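Local coordinates for protein cytochrome P450 (CYP102L1) (Mycobacterium phage Adler, PDB 6N6Q) that is a haem-binding cytochrome P450 of a virus and probably acts as a monooxygenase, its natural substrate not being established, at residues E69-N72 with L76-K79; F320-I325 with A425-V430; R329-V334 with I431-I436. All coordinates share one frame; numbering follows the deposited sequence.

Contact 1: E69-N72 with L76-K79; sequences EEIN and LWEK. With HEM (protoporphyrin IX containing Fe), chain E.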
loop_
_atom_site.group_PDB
_atom_site.type_symbol
_atom_site.label_atom_id
_atom_site.label_comp_id
_atom_site.label_asym_id
_atom_site.label_seq_id
_atom_site.Cartn_x
_atom_site.Cartn_y
_atom_site.Cartn_z
ATOM N N GLU A 69 14.126 -6.224 15.046
ATOM C CA GLU A 69 15.199 -5.324 14.636
ATOM C C GLU A 69 16.479 -6.073 14.290
ATOM O O GLU A 69 17.287 -5.562 13.508
ATOM C CB GLU A 69 15.464 -4.276 15.721
ATOM C CG GLU A 69 15.706 -4.827 17.108
ATOM C CD GLU A 69 15.678 -3.742 18.172
ATOM O OE1 GLU A 69 15.462 -2.564 17.812
ATOM O OE2 GLU A 69 15.867 -4.063 19.365
ATOM N N GLU A 70 16.678 -7.271 14.845
ATOM C CA GLU A 70 17.760 -8.126 14.367
ATOM C C GLU A 70 17.459 -8.656 12.971
ATOM O O GLU A 70 18.359 -8.757 12.131
ATOM C CB GLU A 70 17.990 -9.283 15.340
ATOM C CG GLU A 70 18.711 -8.898 16.620
ATOM C CD GLU A 70 18.807 -10.052 17.601
ATOM O OE1 GLU A 70 17.767 -10.430 18.181
ATOM O OE2 GLU A 70 19.919 -10.588 17.785
ATOM N N ILE A 71 16.195 -8.999 12.711
ATOM C CA ILE A 71 15.794 -9.460 11.386
ATOM C C ILE A 71 15.935 -8.342 10.360
ATOM O O ILE A 71 16.264 -8.594 9.194
ATOM C CB ILE A 71 14.355 -10.014 11.434
ATOM C CG1 ILE A 71 14.270 -11.201 12.394
ATOM C CG2 ILE A 71 13.886 -10.437 10.055
ATOM C CD1 ILE A 71 15.012 -12.428 11.913
ATOM N N ASN A 72 15.708 -7.095 10.771
ATOM C CA ASN A 72 15.831 -5.950 9.877
ATOM C C ASN A 72 17.272 -5.482 9.695
ATOM O O ASN A 72 17.486 -4.371 9.195
ATOM C CB ASN A 72 14.969 -4.790 10.382
ATOM C CG ASN A 72 13.485 -5.100 10.332
ATOM O OD1 ASN A 72 13.051 -6.005 9.619
ATOM N ND2 ASN A 72 12.696 -4.343 11.087
ATOM N N LEU A 76 23.028 -8.932 7.639
ATOM C CA LEU A 76 22.767 -10.355 7.817
ATOM C C LEU A 76 21.518 -10.843 7.096
ATOM O O LEU A 76 21.498 -11.985 6.626
ATOM C CB LEU A 76 22.640 -10.688 9.308
ATOM C CG LEU A 76 23.880 -10.445 10.172
ATOM C CD1 LEU A 76 23.645 -10.933 11.596
ATOM C CD2 LEU A 76 25.101 -11.119 9.566
ATOM N N TRP A 77 20.479 -10.019 6.994
ATOM C CA TRP A 77 19.225 -10.427 6.384
ATOM C C TRP A 77 18.899 -9.537 5.190
ATOM O O TRP A 77 19.464 -8.454 5.019
ATOM C CB TRP A 77 18.074 -10.382 7.399
ATOM C CG TRP A 77 18.249 -11.330 8.544
ATOM C CD1 TRP A 77 19.080 -11.175 9.615
ATOM C CD2 TRP A 77 17.572 -12.578 8.737
ATOM N NE1 TRP A 77 18.965 -12.251 10.460
ATOM C CE2 TRP A 77 18.046 -13.127 9.945
ATOM C CE3 TRP A 77 16.610 -13.284 8.008
ATOM C CZ2 TRP A 77 17.594 -14.349 10.438
ATOM C CZ3 TRP A 77 16.164 -14.498 8.497
ATOM C CH2 TRP A 77 16.655 -15.018 9.702
ATOM N N GLU A 78 17.971 -10.014 4.363
ATOM C CA GLU A 78 17.550 -9.301 3.168
ATOM C C GLU A 78 16.120 -9.710 2.839
ATOM O O GLU A 78 15.534 -10.575 3.496
ATOM C CB GLU A 78 18.499 -9.578 1.999
ATOM C CG GLU A 78 18.531 -11.032 1.568
ATOM C CD GLU A 78 19.501 -11.279 0.433
ATOM O OE1 GLU A 78 20.348 -10.399 0.174
ATOM O OE2 GLU A 78 19.415 -12.352 -0.201
ATOM N N LYS A 79 15.560 -9.082 1.807
ATOM C CA LYS A 79 14.174 -9.338 1.442
ATOM C C LYS A 79 13.993 -10.758 0.923
ATOM O O LYS A 79 14.792 -11.254 0.123
ATOM C CB LYS A 79 13.700 -8.341 0.383
ATOM C CG LYS A 79 12.535 -8.859 -0.456
ATOM C CD LYS A 79 11.616 -7.752 -0.935
ATOM C CE LYS A 79 10.382 -8.340 -1.603
ATOM N NZ LYS A 79 9.325 -7.319 -1.843
HETATM C CHA HEM E . 7.413 -1.978 -1.259
HETATM C CHB HEM E . 4.001 -0.646 1.936
HETATM C CHC HEM E . 2.406 2.731 -1.181
HETATM C CHD HEM E . 5.316 0.878 -4.604
HETATM C C1A HEM E . 6.657 -1.906 -0.105
HETATM C C2A HEM E . 6.848 -2.673 1.113
HETATM C C3A HEM E . 5.909 -2.306 1.987
HETATM C C4A HEM E . 5.083 -1.289 1.367
HETATM C CMA HEM E . 5.740 -2.874 3.411
HETATM C CAA HEM E . 7.935 -3.740 1.367
HETATM C CBA HEM E . 7.426 -5.082 0.850
HETATM C CGA HEM E . 8.370 -6.194 1.233
HETATM O O1A HEM E . 9.337 -5.936 1.997
HETATM O O2A HEM E . 8.152 -7.344 0.773
HETATM C C1B HEM E . 3.311 0.422 1.395
HETATM C C2B HEM E . 2.328 1.235 2.084
HETATM C C3B HEM E . 1.882 2.173 1.224
HETATM C C4B HEM E . 2.574 1.975 -0.037
HETATM C CMB HEM E . 1.919 0.999 3.557
HETATM C CAB HEM E . 0.832 3.296 1.430
HETATM C CBB HEM E . 0.139 3.507 2.557
HETATM C C1C HEM E . 3.066 2.557 -2.381
HETATM C C2C HEM E . 2.954 3.390 -3.561
HETATM C C3C HEM E . 3.746 2.893 -4.511
HETATM C C4C HEM E . 4.407 1.709 -3.972
HETATM C CMC HEM E . 2.065 4.644 -3.714
HETATM C CAC HEM E . 3.882 3.526 -5.917
HETATM C CBC HEM E . 4.702 3.044 -6.857
HETATM C C1D HEM E . 6.147 -0.049 -4.003
HETATM C C2D HEM E . 7.190 -0.821 -4.654
HETATM C C3D HEM E . 7.767 -1.605 -3.735
HETATM C C4D HEM E . 7.116 -1.364 -2.462
HETATM C CMD HEM E . 7.567 -0.751 -6.151
HETATM C CAD HEM E . 8.928 -2.595 -3.981
HETATM C CBD HEM E . 10.264 -1.861 -3.911
HETATM C CGD HEM E . 11.402 -2.841 -4.056
HETATM O O1D HEM E . 12.473 -2.443 -4.586
HETATM O O2D HEM E . 11.242 -4.022 -3.650
HETATM N NA HEM E . 5.569 -1.076 0.092
HETATM N NB HEM E . 3.434 0.904 0.108
HETATM N NC HEM E . 3.961 1.545 -2.673
HETATM N ND HEM E . 6.134 -0.410 -2.667
HETATM FE FE HEM E . 4.672 0.151 -1.329
#
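Trp77 lies with its indole over the C-terminal end of helix 65-71, and its side chain can be followed outward along Glu70 and Ile71. CB starts against the backbone, 3.1 Å from Ile71 O, and CG passes the same oxygen. With CG anti to the carbonyl carbon (chi1 -63°), the five-membered ring then runs past the last helical carbonyls. There Trp77 CD1 comes within 3.6 Å of Glu70 O, which approaches the ring obliquely, while NE1 makes no hydrogen bond across the contact. Farther along, the six-membered ring meets Ile71. Ile71 CD1 stands over one face of the Trp77 six-membered ring, 3.7 Å from its centroid and 17° off the normal, a CH-pi contact. Ile71 CD1 sits offset toward the rim, so Trp77 CZ2 is the ring atom nearest to it, at 3.5 Å, with CE2 and CH2 close behind. Ile71 chi2 of -68° bends CD1 back from an extended course and places it on the indole. The Ile71 carbonyl is not left to the hydrocarbon of Trp77 alone, since it accepts a hydrogen bond from Arg350 NH1. Phe365 meets the indole edge-to-face, and strand 347-352 flanks strand 77-79, an outermost strand of the mixed five-stranded sheet. Two residues on from the indole, Lys79 reaches the haem: NZ donates a hydrogen bond of 2.9 Å to propionate oxygen O2A and also bonds Phe97 O. Trp106 and Arg417 add further hydrogen bonds to the cofactor. The chemistry is thus divided along one short strand: apolar, dispersive packing seats its start on the helix, whereas its end supplies a cationic hydrogen-bond donor that would be expected to offset the negative charge of the propionate.

Contact 2: F320-I325 with A425-V430; sequences FQFDQI and AQHEMV. With HEM (protoporphyrin IX containing Fe), chain E.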
loop_
_atom_site.group_PDB
_atom_site.type_symbol
_atom_site.label_atom_id
_atom_site.label_comp_id
_atom_site.label_asym_id
_atom_site.label_seq_id
_atom_site.Cartn_x
_atom_site.Cartn_y
_atom_site.Cartn_z
ATOM N N PHE A 320 -4.126 23.965 -3.062
ATOM C CA PHE A 320 -3.017 23.146 -2.589
ATOM C C PHE A 320 -1.725 23.541 -3.295
ATOM O O PHE A 320 -1.621 23.435 -4.520
ATOM C CB PHE A 320 -3.308 21.664 -2.822
ATOM C CG PHE A 320 -4.340 21.085 -1.892
ATOM C CD1 PHE A 320 -4.052 20.889 -0.552
ATOM C CD2 PHE A 320 -5.589 20.713 -2.364
ATOM C CE1 PHE A 320 -4.997 20.349 0.306
ATOM C CE2 PHE A 320 -6.538 20.173 -1.511
ATOM C CZ PHE A 320 -6.240 19.990 -0.176
ATOM N N GLN A 321 -0.743 23.994 -2.523
ATOM C CA GLN A 321 0.618 24.160 -3.003
ATOM C C GLN A 321 1.506 23.120 -2.330
ATOM O O GLN A 321 1.231 22.680 -1.210
ATOM C CB GLN A 321 1.140 25.576 -2.739
ATOM C CG GLN A 321 0.508 26.240 -1.539
ATOM C CD GLN A 321 0.679 27.749 -1.522
ATOM O OE1 GLN A 321 1.726 28.274 -1.900
ATOM N NE2 GLN A 321 -0.359 28.456 -1.082
ATOM N N PHE A 322 2.573 22.730 -3.034
ATOM C CA PHE A 322 3.342 21.552 -2.642
ATOM C C PHE A 322 3.880 21.665 -1.220
ATOM O O PHE A 322 3.856 20.687 -0.462
ATOM C CB PHE A 322 4.487 21.325 -3.631
ATOM C CG PHE A 322 5.419 20.219 -3.231
ATOM C CD1 PHE A 322 5.024 18.895 -3.327
ATOM C CD2 PHE A 322 6.688 20.501 -2.759
ATOM C CE1 PHE A 322 5.878 17.875 -2.957
ATOM C CE2 PHE A 322 7.547 19.487 -2.390
ATOM C CZ PHE A 322 7.141 18.172 -2.488
ATOM N N ASP A 323 4.367 22.847 -0.837
ATOM C CA ASP A 323 4.993 23.007 0.472
ATOM C C ASP A 323 4.003 22.908 1.624
ATOM O O ASP A 323 4.410 22.579 2.743
ATOM C CB ASP A 323 5.728 24.347 0.541
ATOM C CG ASP A 323 7.078 24.304 -0.142
ATOM O OD1 ASP A 323 7.777 23.278 -0.013
ATOM O OD2 ASP A 323 7.440 25.297 -0.809
ATOM N N GLN A 324 2.719 23.180 1.385
ATOM C CA GLN A 324 1.751 23.182 2.476
ATOM C C GLN A 324 1.450 21.786 3.002
ATOM O O GLN A 324 1.014 21.652 4.150
ATOM C CB GLN A 324 0.451 23.852 2.030
ATOM C CG GLN A 324 0.534 25.362 1.930
ATOM C CD GLN A 324 -0.766 25.983 1.458
ATOM O OE1 GLN A 324 -1.515 25.376 0.691
ATOM N NE2 GLN A 324 -1.039 27.200 1.912
ATOM N N ILE A 325 1.677 20.748 2.195
ATOM C CA ILE A 325 1.248 19.404 2.570
ATOM C C ILE A 325 2.026 18.909 3.783
ATOM O O ILE A 325 1.441 18.433 4.762
ATOM C CB ILE A 325 1.386 18.447 1.374
ATOM C CG1 ILE A 325 0.562 18.963 0.194
ATOM C CG2 ILE A 325 0.958 17.042 1.761
ATOM C CD1 ILE A 325 -0.842 19.398 0.574
ATOM N N ALA A 425 3.180 7.997 -1.349
ATOM C CA ALA A 425 1.993 7.628 -0.588
ATOM C C ALA A 425 1.677 8.667 0.481
ATOM O O ALA A 425 0.523 9.081 0.637
ATOM C CB ALA A 425 2.181 6.248 0.040
ATOM N N GLN A 426 2.693 9.105 1.226
ATOM C CA GLN A 426 2.457 10.084 2.280
ATOM C C GLN A 426 1.973 11.414 1.716
ATOM O O GLN A 426 1.198 12.118 2.371
ATOM C CB GLN A 426 3.727 10.276 3.108
ATOM C CG GLN A 426 4.050 9.085 3.995
ATOM C CD GLN A 426 5.462 9.123 4.539
ATOM O OE1 GLN A 426 6.304 9.882 4.059
ATOM N NE2 GLN A 426 5.731 8.301 5.549
ATOM N N HIS A 427 2.398 11.768 0.503
ATOM C CA HIS A 427 1.926 13.011 -0.100
ATOM C C HIS A 427 0.463 12.901 -0.505
ATOM O O HIS A 427 -0.342 13.790 -0.205
ATOM C CB HIS A 427 2.794 13.379 -1.302
ATOM C CG HIS A 427 2.597 14.786 -1.776
ATOM N ND1 HIS A 427 2.978 15.881 -1.030
ATOM C CD2 HIS A 427 2.057 15.277 -2.917
ATOM C CE1 HIS A 427 2.683 16.986 -1.692
ATOM N NE2 HIS A 427 2.123 16.647 -2.839
ATOM N N GLU A 428 0.094 11.811 -1.183
ATOM C CA GLU A 428 -1.278 11.675 -1.665
ATOM C C GLU A 428 -2.260 11.414 -0.529
ATOM O O GLU A 428 -3.427 11.807 -0.623
ATOM C CB GLU A 428 -1.372 10.557 -2.705
ATOM C CG GLU A 428 -1.040 9.176 -2.172
ATOM C CD GLU A 428 -1.514 8.064 -3.088
ATOM O OE1 GLU A 428 -2.646 8.164 -3.611
ATOM O OE2 GLU A 428 -0.756 7.092 -3.286
ATOM N N MET A 429 -1.814 10.756 0.544
ATOM C CA MET A 429 -2.721 10.466 1.650
ATOM C C MET A 429 -3.104 11.728 2.411
ATOM O O MET A 429 -4.233 11.832 2.902
ATOM C CB MET A 429 -2.090 9.443 2.597
ATOM C CG MET A 429 -2.033 8.026 2.039
ATOM S SD MET A 429 -1.466 6.805 3.239
ATOM C CE MET A 429 0.201 7.377 3.563
ATOM N N VAL A 430 -2.191 12.695 2.511
ATOM C CA VAL A 430 -2.493 13.927 3.231
ATOM C C VAL A 430 -3.409 14.826 2.407
ATOM O O VAL A 430 -4.394 15.365 2.922
ATOM C CB VAL A 430 -1.194 14.653 3.626
ATOM C CG1 VAL A 430 -1.514 15.988 4.285
ATOM C CG2 VAL A 430 -0.368 13.789 4.562
HETATM C CHA HEM E . 7.413 -1.978 -1.259
HETATM C CHB HEM E . 4.001 -0.646 1.936
HETATM C CHC HEM E . 2.406 2.731 -1.181
HETATM C CHD HEM E . 5.316 0.878 -4.604
HETATM C C1A HEM E . 6.657 -1.906 -0.105
HETATM C C2A HEM E . 6.848 -2.673 1.113
HETATM C C3A HEM E . 5.909 -2.306 1.987
HETATM C C4A HEM E . 5.083 -1.289 1.367
HETATM C CMA HEM E . 5.740 -2.874 3.411
HETATM C CAA HEM E . 7.935 -3.740 1.367
HETATM C CBA HEM E . 7.426 -5.082 0.850
HETATM C CGA HEM E . 8.370 -6.194 1.233
HETATM O O1A HEM E . 9.337 -5.936 1.997
HETATM O O2A HEM E . 8.152 -7.344 0.773
HETATM C C1B HEM E . 3.311 0.422 1.395
HETATM C C2B HEM E . 2.328 1.235 2.084
HETATM C C3B HEM E . 1.882 2.173 1.224
HETATM C C4B HEM E . 2.574 1.975 -0.037
HETATM C CMB HEM E . 1.919 0.999 3.557
HETATM C CAB HEM E . 0.832 3.296 1.430
HETATM C CBB HEM E . 0.139 3.507 2.557
HETATM C C1C HEM E . 3.066 2.557 -2.381
HETATM C C2C HEM E . 2.954 3.390 -3.561
HETATM C C3C HEM E . 3.746 2.893 -4.511
HETATM C C4C HEM E . 4.407 1.709 -3.972
HETATM C CMC HEM E . 2.065 4.644 -3.714
HETATM C CAC HEM E . 3.882 3.526 -5.917
HETATM C CBC HEM E . 4.702 3.044 -6.857
HETATM C C1D HEM E . 6.147 -0.049 -4.003
HETATM C C2D HEM E . 7.190 -0.821 -4.654
HETATM C C3D HEM E . 7.767 -1.605 -3.735
HETATM C C4D HEM E . 7.116 -1.364 -2.462
HETATM C CMD HEM E . 7.567 -0.751 -6.151
HETATM C CAD HEM E . 8.928 -2.595 -3.981
HETATM C CBD HEM E . 10.264 -1.861 -3.911
HETATM C CGD HEM E . 11.402 -2.841 -4.056
HETATM O O1D HEM E . 12.473 -2.443 -4.586
HETATM O O2D HEM E . 11.242 -4.022 -3.650
HETATM N NA HEM E . 5.569 -1.076 0.092
HETATM N NB HEM E . 3.434 0.904 0.108
HETATM N NC HEM E . 3.961 1.545 -2.673
HETATM N ND HEM E . 6.134 -0.410 -2.667
HETATM FE FE HEM E . 4.672 0.151 -1.329
#
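The helix that follows the haem-binding loop in the cytochrome P450 fold, the L helix at 422-439, here packs against the short helix 322-326 through His427 and Val430, which meet Phe322 and Ile325. His427 carries most of the join from its side. Its CG is anti to the backbone N (chi1 -166°), which sends the imidazole away from its own helix to lie between Phe322 and Ile325. His427 CE1 is the shared point: it comes 3.4 Å from Phe322 CD1 and 3.5 Å from Ile325 CG1. The two rings meet obliquely, centroids 5.1 Å apart and planes at 43°. Ile325 runs across the imidazole at about a right angle, and Ile325 CG2 lies 3.6 Å from His427 ND1. Ile325 CG2 also touches Val430 CG1 at 3.7 Å, so the isoleucine bridges two residues spaced three apart on the L helix. No hydrogen bond joins the two segments. The polar end of His427 is spent elsewhere: NE2 is hydrogen-bonded to ND1 of His126 on helix 119-145, and His126 NE2 in turn bonds Phe320 O. Other residues of this part of the L helix serve the haem. Ala425 CB lies 3.5 Å from vinyl carbon CAB, Met429 SD 3.7 Å from CBB, and Glu428 OE2, which is hydrogen-bonded to Ser283 OG, approaches methyl CMC. The segment 425-430 therefore lines the porphyrin edge with one side and meets 320-325 with another. On the side away from the haem, a buried imidazole is held by hydrocarbon and aromatic neighbours across the contact, while its hydrogen bond to His126 probably fixes the rotation of the ring and ties in a third helix.

Contact 3: R329-V334 with I431-I436; sequences RYLRLV and IALAAI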
loop_
_atom_site.group_PDB
_atom_site.type_symbol
_atom_site.label_atom_id
_atom_site.label_comp_id
_atom_site.label_asym_id
_atom_site.label_seq_id
_atom_site.Cartn_x
_atom_site.Cartn_y
_atom_site.Cartn_z
ATOM N N ARG A 329 1.061 18.994 10.382
ATOM C CA ARG A 329 1.684 18.069 11.326
ATOM C C ARG A 329 0.675 17.076 11.889
ATOM O O ARG A 329 0.925 15.865 11.907
ATOM C CB ARG A 329 2.353 18.843 12.462
ATOM C CG ARG A 329 2.565 18.004 13.716
ATOM C CD ARG A 329 2.952 18.852 14.914
ATOM N NE ARG A 329 2.751 18.135 16.172
ATOM C CZ ARG A 329 3.660 17.352 16.742
ATOM N NH1 ARG A 329 4.844 17.176 16.168
ATOM N NH2 ARG A 329 3.386 16.741 17.888
ATOM N N TYR A 330 -0.472 17.570 12.365
ATOM C CA TYR A 330 -1.413 16.686 13.047
ATOM C C TYR A 330 -2.045 15.690 12.083
ATOM O O TYR A 330 -2.258 14.527 12.442
ATOM C CB TYR A 330 -2.493 17.499 13.757
ATOM C CG TYR A 330 -3.399 16.643 14.610
ATOM C CD1 TYR A 330 -2.976 16.172 15.847
ATOM C CD2 TYR A 330 -4.673 16.297 14.178
ATOM C CE1 TYR A 330 -3.797 15.384 16.631
ATOM C CE2 TYR A 330 -5.501 15.509 14.956
ATOM C CZ TYR A 330 -5.056 15.056 16.182
ATOM O OH TYR A 330 -5.875 14.273 16.962
ATOM N N LEU A 331 -2.353 16.123 10.858
ATOM C CA LEU A 331 -2.902 15.194 9.876
ATOM C C LEU A 331 -1.899 14.103 9.526
ATOM O O LEU A 331 -2.289 12.962 9.260
ATOM C CB LEU A 331 -3.339 15.948 8.620
ATOM C CG LEU A 331 -4.221 15.161 7.649
ATOM C CD1 LEU A 331 -5.400 14.540 8.385
ATOM C CD2 LEU A 331 -4.708 16.055 6.520
ATOM N N ARG A 332 -0.605 14.433 9.528
ATOM C CA ARG A 332 0.417 13.408 9.349
ATOM C C ARG A 332 0.427 12.435 10.523
ATOM O O ARG A 332 0.651 11.232 10.341
ATOM C CB ARG A 332 1.787 14.066 9.176
ATOM C CG ARG A 332 2.960 13.098 9.162
ATOM C CD ARG A 332 2.845 12.077 8.037
ATOM N NE ARG A 332 4.071 11.297 7.903
ATOM C CZ ARG A 332 5.063 11.609 7.075
ATOM N NH1 ARG A 332 4.969 12.681 6.299
ATOM N NH2 ARG A 332 6.149 10.850 7.021
ATOM N N LEU A 333 0.176 12.935 11.736
ATOM C CA LEU A 333 0.112 12.053 12.895
ATOM C C LEU A 333 -1.120 11.160 12.854
ATOM O O LEU A 333 -1.112 10.069 13.435
ATOM C CB LEU A 333 0.129 12.872 14.188
ATOM C CG LEU A 333 1.424 13.623 14.500
ATOM C CD1 LEU A 333 1.344 14.273 15.873
ATOM C CD2 LEU A 333 2.621 12.691 14.412
ATOM N N VAL A 334 -2.184 11.601 12.182
ATOM C CA VAL A 334 -3.372 10.764 12.046
ATOM C C VAL A 334 -3.080 9.577 11.137
ATOM O O VAL A 334 -3.437 8.433 11.444
ATOM C CB VAL A 334 -4.561 11.594 11.528
ATOM C CG1 VAL A 334 -5.771 10.704 11.289
ATOM C CG2 VAL A 334 -4.902 12.703 12.508
ATOM N N ILE A 431 -3.099 15.002 1.118
ATOM C CA ILE A 431 -3.935 15.843 0.264
ATOM C C ILE A 431 -5.354 15.294 0.200
ATOM O O ILE A 431 -6.331 16.053 0.213
ATOM C CB ILE A 431 -3.322 15.970 -1.144
ATOM C CG1 ILE A 431 -1.874 16.451 -1.065
ATOM C CG2 ILE A 431 -4.143 16.922 -1.997
ATOM C CD1 ILE A 431 -1.262 16.764 -2.416
ATOM N N ALA A 432 -5.489 13.968 0.128
ATOM C CA ALA A 432 -6.813 13.359 0.058
ATOM C C ALA A 432 -7.597 13.604 1.341
ATOM O O ALA A 432 -8.776 13.977 1.300
ATOM C CB ALA A 432 -6.686 11.860 -0.217
ATOM N N LEU A 433 -6.956 13.401 2.494
ATOM C CA LEU A 433 -7.645 13.598 3.766
ATOM C C LEU A 433 -7.904 15.073 4.036
ATOM O O LEU A 433 -8.964 15.436 4.560
ATOM C CB LEU A 433 -6.833 12.981 4.903
ATOM C CG LEU A 433 -6.927 11.462 5.034
ATOM C CD1 LEU A 433 -5.885 10.955 6.004
ATOM C CD2 LEU A 433 -8.318 11.062 5.491
ATOM N N ALA A 434 -6.947 15.939 3.692
ATOM C CA ALA A 434 -7.128 17.368 3.924
ATOM C C ALA A 434 -8.311 17.907 3.132
ATOM O O ALA A 434 -9.097 18.709 3.647
ATOM C CB ALA A 434 -5.852 18.130 3.567
ATOM N N ALA A 435 -8.458 17.469 1.879
ATOM C CA ALA A 435 -9.574 17.931 1.061
ATOM C C ALA A 435 -10.908 17.438 1.608
ATOM O O ALA A 435 -11.893 18.184 1.623
ATOM C CB ALA A 435 -9.385 17.479 -0.386
ATOM N N ILE A 436 -10.959 16.188 2.066
ATOM C CA ILE A 436 -12.211 15.632 2.572
ATOM C C ILE A 436 -12.635 16.345 3.852
ATOM O O ILE A 436 -13.795 16.749 4.000
ATOM C CB ILE A 436 -12.072 14.112 2.781
ATOM C CG1 ILE A 436 -11.928 13.407 1.430
ATOM C CG2 ILE A 436 -13.262 13.562 3.553
ATOM C CD1 ILE A 436 -11.592 11.938 1.535
#
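Leu331 bridges helices 329-341 and 422-439, its isobutyl group reaching Leu433 CB and the N, CA and CB of Ala434. Conformation decides which methyl reaches Ala434. A chi1 of -166° puts CG opposite the backbone N and carries the branch across to the other helix; chi2 of 51° then leaves CD2 as the extended methyl and CD1 as the one folded back. Leu331 CD2 rests 3.6 Å from Ala434 N and 3.8 Å from Ala434 CB, settling on the helix where the small alanine lets the backbone be approached. Leu331 CD1 and CD2 each lie 4.1 Å from Leu433 CB. Leu433 adopts the other common leucine shape, with CG opposite the carbonyl carbon (chi1 -78°) and the chain extended beyond. It therefore offers Leu331 mainly its root, while its outer part continues to Ala290 and Leu291 of helix 265-296, and the two side chains run at a slant to one another. Around the first turn of helix 329-341, the carboxylate of Glu307 accepts hydrogen bonds from Tyr330 N and Leu331 N, fixing the backbone from which Leu331 projects. Tyr330, by contrast, packs on helix 298-311. On the other partner, Ile431 and Ala435 touch helix 119-145, so helix 422-439 is covered on more than one flank. In cytochromes P450 the helix equivalent to 329-341 is the K helix, which carries the ExxR motif farther along. The contact itself has no hydrogen bond or charge pair: it is van der Waals packing of leucine methyls on alanine and leucine carbons and on one backbone nitrogen, apolar and non-directional, its fit set by the extended Leu331 CD2 lying on the small Ala434.

Contact 1 comes first along the chain and stands apart, its centre 31 Å from that of contact 2 and 32 Å from that of contact 3. It belongs to the edge of the mixed sheet, whereas the other two belong to the helical part. Contacts 2 and 3 cross along the sequence, their centres 8 Å apart: the successive helices 322-326 and 329-341 pack on consecutive parts of helix 422-439, and Ile325 CD1 touches Ile431 CG1 between them. Contacts 1 and 2 do not touch, nearest atoms being about 15 Å apart, but both reach the haem, at a propionate and at the vinyl-bearing edge. Sheet and helices thus hold one cofactor from separate places.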